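Local coordinates for uncharacterized protein MJ1460 (Methanocaldococcus jannaschii DSM 2661, PDB 2OSO) that is of unknown function but carries a zinc-binding V4R domain, of a family thought to bind small molecules, and forms a two-chain assembly, at residues His117-Ile120 with Ala121-Ala125; Gly126-Glu129 with Glu130-Tyr134. The protein carries 3 engineered substitutions. One frame throughout, in Å; residues are numbered along the deposited sequence.

Interaction 1 (His117-Ile120 with Ala121-Ala125); sequences HDFI and AGILA. With ZN (zinc ion), chain B.
F119 and I123, one helical turn apart, make the main side-chain contact. The I123 side chain begins with CB, which faces the preceding turn and lies 3.4 Å from I120 O. CG1, set beside the backbone N (chi1 -71°), comes to 3.3 Å from F119 O, the same oxygen that accepts the amide of I123. The extended second torsion carries CD1 over one face of the F119 ring, 3.9 Å from its centroid and 23° off the normal, displaced toward the CE2 side. This is a CH-pi contact; F119 CG, anti to the backbone N (chi1 178°), projects the ring outward from the helix, where its face meets CD1. F60 of helix 53-64 and F36 of the second subunit meet that ring edge-to-face. I120 and L124 run side by side, CG2 to CD1 at 4.1 Å, against F153 and F76. The turn opens with H117 O accepting from A121 N at 3.0 Å. The imidazole of H117 leads away from the helix; P106 O accepts from NE2, while ND1 binds zinc at 2.1 Å. H117 is both the N-cap of the helix and one ligand of a His-Glu-Cys-Cys zinc site completed by E140, C143 and C151.

Interaction 2 (Gly126-Glu129 with Glu130-Tyr134); sequences GCLE and EIFYY. Engineered in segment 130-134: Y133 (natural residue Lys), Y134 (natural residue Lys).
L128 O and F132 N close a turn near the end of the helix by a 2.9 Å hydrogen bond, and their side chains lie alongside each other, pointing the same way. L128 CD2 reaches F132 CE2 at 3.9 Å. On the ring, I131 CG2 sits over the centre of one face, so the phenyl group is packed by both a neighbour in sequence and a residue one turn back. I69 of helix 69-79 also touches L128 and F132.

The backbone acceptors are used in order. G126 O takes E130 N, C127 O takes I131 N, and E129 O takes Y133 N at 2.7 Å, the most bent of the series at 140° on the hydrogen. Y133 leaves helical geometry with a positive phi of 87°, and beyond it Y134 N makes a weak bond to F132 O. Y134 O folds back over the final turn to 3.3 Å from E129 CA, a CA-H...O contact, and also lies 3.2 Å from E129 CG. E129 reaches past it because CG is anti to N (chi1 179°) and the chain stays extended. E130 CG lies beside the backbone N, 3.6 Å from G126 O; the bend at chi2 then turns the carboxylate, whose OE1 is hydrogen-bonded to S65.

Y133 and Y134 are engineered, replacing lysines, and both are exposed. E129 OE2 and E130 OE2 stand 5.0 Å apart, so the like charges may repel mildly, perhaps eased by K62, which touches both side chains. The chemistry is that of a helix terminus: the i to i+4 bonds run up to Y133, and beyond it come one weak N-H bond and one CA-H...O contact as the chain turns toward strand 135-142.

In the fold
Interactions 1 and 2 follow each other without a break along helix 118-132, their centres about 13 Å apart, with interaction 1 at the N-terminal end and interaction 2 at the C-terminal end. Both lie in the V4R domain. Interaction 1 is buried, its centre about 4 Å from the centre of the chain, whereas interaction 2 is only partly buried, about 13 Å out. Helices 53-64 and 69-79 and strand 151-158 touch both. One helix therefore runs from the zinc site and subunit interface to the turn into strand 135-142, outermost in the sheet of this chain; that strand returns to the metal through E140, so helix and sheet meet at both metal and turn.

Interaction 1 (His117-Ile120 with Ala121-Ala125)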
loop_
_atom_site.group_PDB
_atom_site.type_symbol
_atom_site.label_atom_id
_atom_site.label_comp_id
_atom_site.label_asym_id
_atom_site.label_seq_id
_atom_site.Cartn_x
_atom_site.Cartn_y
_atom_site.Cartn_z
ATOM N N HIS A 117 13.523 4.544 6.719
ATOM C CA HIS A 117 12.391 3.726 7.103
ATOM C C HIS A 117 11.537 4.544 8.090
ATOM O O HIS A 117 11.260 4.099 9.201
ATOM C CB HIS A 117 12.849 2.397 7.663
ATOM C CG HIS A 117 13.366 1.445 6.634
ATOM N ND1 HIS A 117 14.709 1.163 6.474
ATOM C CD2 HIS A 117 12.739 0.835 5.604
ATOM C CE1 HIS A 117 14.867 0.313 5.471
ATOM N NE2 HIS A 117 13.684 0.108 4.920
ATOM N N ASP A 118 11.090 5.720 7.620
ATOM C CA ASP A 118 10.244 6.643 8.401
ATOM C C ASP A 118 8.860 6.048 8.745
ATOM O O ASP A 118 8.375 6.278 9.853
ATOM C CB ASP A 118 9.946 7.932 7.654
ATOM C CG ASP A 118 11.118 8.850 7.541
ATOM O OD1 ASP A 118 12.264 8.441 7.810
ATOM O OD2 ASP A 118 10.851 9.993 7.133
ATOM N N PHE A 119 8.222 5.405 7.765
ATOM C CA PHE A 119 6.936 4.683 7.988
ATOM C C PHE A 119 7.088 3.605 9.065
ATOM O O PHE A 119 6.313 3.574 10.025
ATOM C CB PHE A 119 6.396 4.121 6.656
ATOM C CG PHE A 119 5.140 3.332 6.784
ATOM C CD1 PHE A 119 3.976 3.939 7.244
ATOM C CD2 PHE A 119 5.074 2.019 6.361
ATOM C CE1 PHE A 119 2.814 3.194 7.375
ATOM C CE2 PHE A 119 3.883 1.309 6.470
ATOM C CZ PHE A 119 2.756 1.928 6.946
ATOM N N ILE A 120 8.115 2.762 8.968
ATOM C CA ILE A 120 8.370 1.720 9.992
ATOM C C ILE A 120 8.622 2.344 11.404
ATOM O O ILE A 120 8.117 1.870 12.431
ATOM C CB ILE A 120 9.563 0.760 9.568
ATOM C CG1 ILE A 120 9.121 -0.225 8.455
ATOM C CG2 ILE A 120 10.136 0.065 10.833
ATOM C CD1 ILE A 120 10.232 -1.101 7.834
ATOM N N ALA A 121 9.341 3.452 11.447
ATOM C CA ALA A 121 9.679 4.131 12.699
ATOM C C ALA A 121 8.396 4.645 13.363
ATOM O O ALA A 121 8.227 4.493 14.567
ATOM C CB ALA A 121 10.735 5.290 12.470
ATOM N N GLY A 122 7.470 5.168 12.559
ATOM C CA GLY A 122 6.152 5.585 13.033
ATOM C C GLY A 122 5.377 4.413 13.552
ATOM O O GLY A 122 4.686 4.473 14.629
ATOM N N ILE A 123 5.388 3.345 12.768
ATOM C CA ILE A 123 4.657 2.123 13.195
ATOM C C ILE A 123 5.126 1.702 14.602
ATOM O O ILE A 123 4.329 1.407 15.481
ATOM C CB ILE A 123 4.853 0.970 12.266
ATOM C CG1 ILE A 123 4.108 1.231 10.927
ATOM C CG2 ILE A 123 4.253 -0.310 12.914
ATOM C CD1 ILE A 123 4.440 0.148 9.866
ATOM N N LEU A 124 6.421 1.718 14.796
ATOM C CA LEU A 124 7.045 1.274 16.054
ATOM C C LEU A 124 6.644 2.177 17.204
ATOM O O LEU A 124 6.329 1.697 18.280
ATOM C CB LEU A 124 8.568 1.222 15.903
ATOM C CG LEU A 124 9.106 0.023 15.126
ATOM C CD1 LEU A 124 10.601 0.231 14.888
ATOM C CD2 LEU A 124 8.805 -1.302 15.806
ATOM N N ALA A 125 6.577 3.480 16.961
ATOM C CA ALA A 125 6.137 4.412 17.987
ATOM C C ALA A 125 4.703 4.155 18.394
ATOM O O ALA A 125 4.369 4.197 19.587
ATOM C CB ALA A 125 6.291 5.881 17.508
HETATM ZN ZN ZN B . 16.338 1.406 7.700
#

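Interaction 2 (Gly126-Glu129 with Glu130-Tyr134)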
loop_
_atom_site.group_PDB
_atom_site.type_symbol
_atom_site.label_atom_id
_atom_site.label_comp_id
_atom_site.label_asym_id
_atom_site.label_seq_id
_atom_site.Cartn_x
_atom_site.Cartn_y
_atom_site.Cartn_z
ATOM N N GLY A 126 3.856 3.911 17.382
ATOM C CA GLY A 126 2.457 3.687 17.613
ATOM C C GLY A 126 2.190 2.390 18.336
ATOM O O GLY A 126 1.333 2.339 19.241
ATOM N N CYS A 127 2.874 1.320 17.918
ATOM C CA CYS A 127 2.730 0.008 18.547
ATOM C C CYS A 127 3.214 -0.030 20.002
ATOM O O CYS A 127 2.580 -0.626 20.855
ATOM C CB CYS A 127 3.436 -1.089 17.759
ATOM S SG CYS A 127 2.665 -1.466 16.189
ATOM N N LEU A 128 4.335 0.615 20.260
ATOM C CA LEU A 128 4.910 0.698 21.610
ATOM C C LEU A 128 4.042 1.494 22.565
ATOM O O LEU A 128 3.980 1.162 23.751
ATOM C CB LEU A 128 6.289 1.327 21.561
ATOM C CG LEU A 128 7.360 0.399 20.960
ATOM C CD1 LEU A 128 8.649 1.227 20.688
ATOM C CD2 LEU A 128 7.632 -0.785 21.856
ATOM N N GLU A 129 3.394 2.541 22.078
ATOM C CA GLU A 129 2.324 3.191 22.874
ATOM C C GLU A 129 1.111 2.284 23.204
ATOM O O GLU A 129 0.598 2.269 24.355
ATOM C CB GLU A 129 1.876 4.487 22.203
ATOM C CG GLU A 129 0.746 5.201 22.963
ATOM C CD GLU A 129 0.254 6.489 22.326
ATOM O OE1 GLU A 129 1.010 7.166 21.612
ATOM O OE2 GLU A 129 -0.941 6.828 22.565
ATOM N N GLU A 130 0.610 1.550 22.209
ATOM C CA GLU A 130 -0.443 0.567 22.455
ATOM C C GLU A 130 -0.036 -0.479 23.540
ATOM O O GLU A 130 -0.848 -0.887 24.370
ATOM C CB GLU A 130 -0.865 -0.116 21.142
ATOM C CG GLU A 130 -1.707 0.723 20.189
ATOM C CD GLU A 130 -2.950 1.349 20.809
ATOM O OE1 GLU A 130 -3.902 0.624 21.216
ATOM O OE2 GLU A 130 -2.980 2.594 20.927
ATOM N N ILE A 131 1.212 -0.916 23.510
ATOM C CA ILE A 131 1.704 -1.918 24.435
ATOM C C ILE A 131 1.979 -1.348 25.818
ATOM O O ILE A 131 1.586 -1.929 26.769
ATOM C CB ILE A 131 3.007 -2.606 23.899
ATOM C CG1 ILE A 131 2.692 -3.491 22.690
ATOM C CG2 ILE A 131 3.622 -3.469 25.006
ATOM C CD1 ILE A 131 3.900 -3.725 21.754
ATOM N N PHE A 132 2.651 -0.206 25.903
ATOM C CA PHE A 132 3.168 0.324 27.169
ATOM C C PHE A 132 2.478 1.622 27.691
ATOM O O PHE A 132 2.837 2.114 28.768
ATOM C CB PHE A 132 4.677 0.570 27.022
ATOM C CG PHE A 132 5.505 -0.710 26.832
ATOM C CD1 PHE A 132 5.457 -1.739 27.797
ATOM C CD2 PHE A 132 6.302 -0.886 25.717
ATOM C CE1 PHE A 132 6.202 -2.903 27.639
ATOM C CE2 PHE A 132 7.034 -2.046 25.535
ATOM C CZ PHE A 132 7.021 -3.051 26.520
ATOM N N TYR A 133 1.583 2.205 26.914
ATOM C CA TYR A 133 0.775 3.347 27.315
ATOM C C TYR A 133 1.433 4.693 27.081
ATOM O O TYR A 133 0.745 5.655 26.662
ATOM C CB TYR A 133 0.286 3.259 28.777
ATOM C CG TYR A 133 -0.713 4.336 29.140
ATOM C CD1 TYR A 133 -2.027 4.243 28.711
ATOM C CD2 TYR A 133 -0.345 5.442 29.901
ATOM C CE1 TYR A 133 -2.955 5.218 28.995
ATOM C CE2 TYR A 133 -1.284 6.446 30.194
ATOM C CZ TYR A 133 -2.582 6.324 29.736
ATOM O OH TYR A 133 -3.566 7.265 30.026
ATOM N N TYR A 134 2.721 4.778 27.375
ATOM C CA TYR A 134 3.489 6.026 27.200
ATOM C C TYR A 134 3.508 6.491 25.752
ATOM O O TYR A 134 3.343 5.679 24.840
ATOM C CB TYR A 134 4.938 5.863 27.668
ATOM C CG TYR A 134 5.085 5.320 29.061
ATOM C CD1 TYR A 134 4.413 5.908 30.122
ATOM C CD2 TYR A 134 5.901 4.230 29.315
ATOM C CE1 TYR A 134 4.542 5.419 31.428
ATOM C CE2 TYR A 134 6.048 3.735 30.602
ATOM C CZ TYR A 134 5.373 4.340 31.656
ATOM O OH TYR A 134 5.513 3.854 32.939
#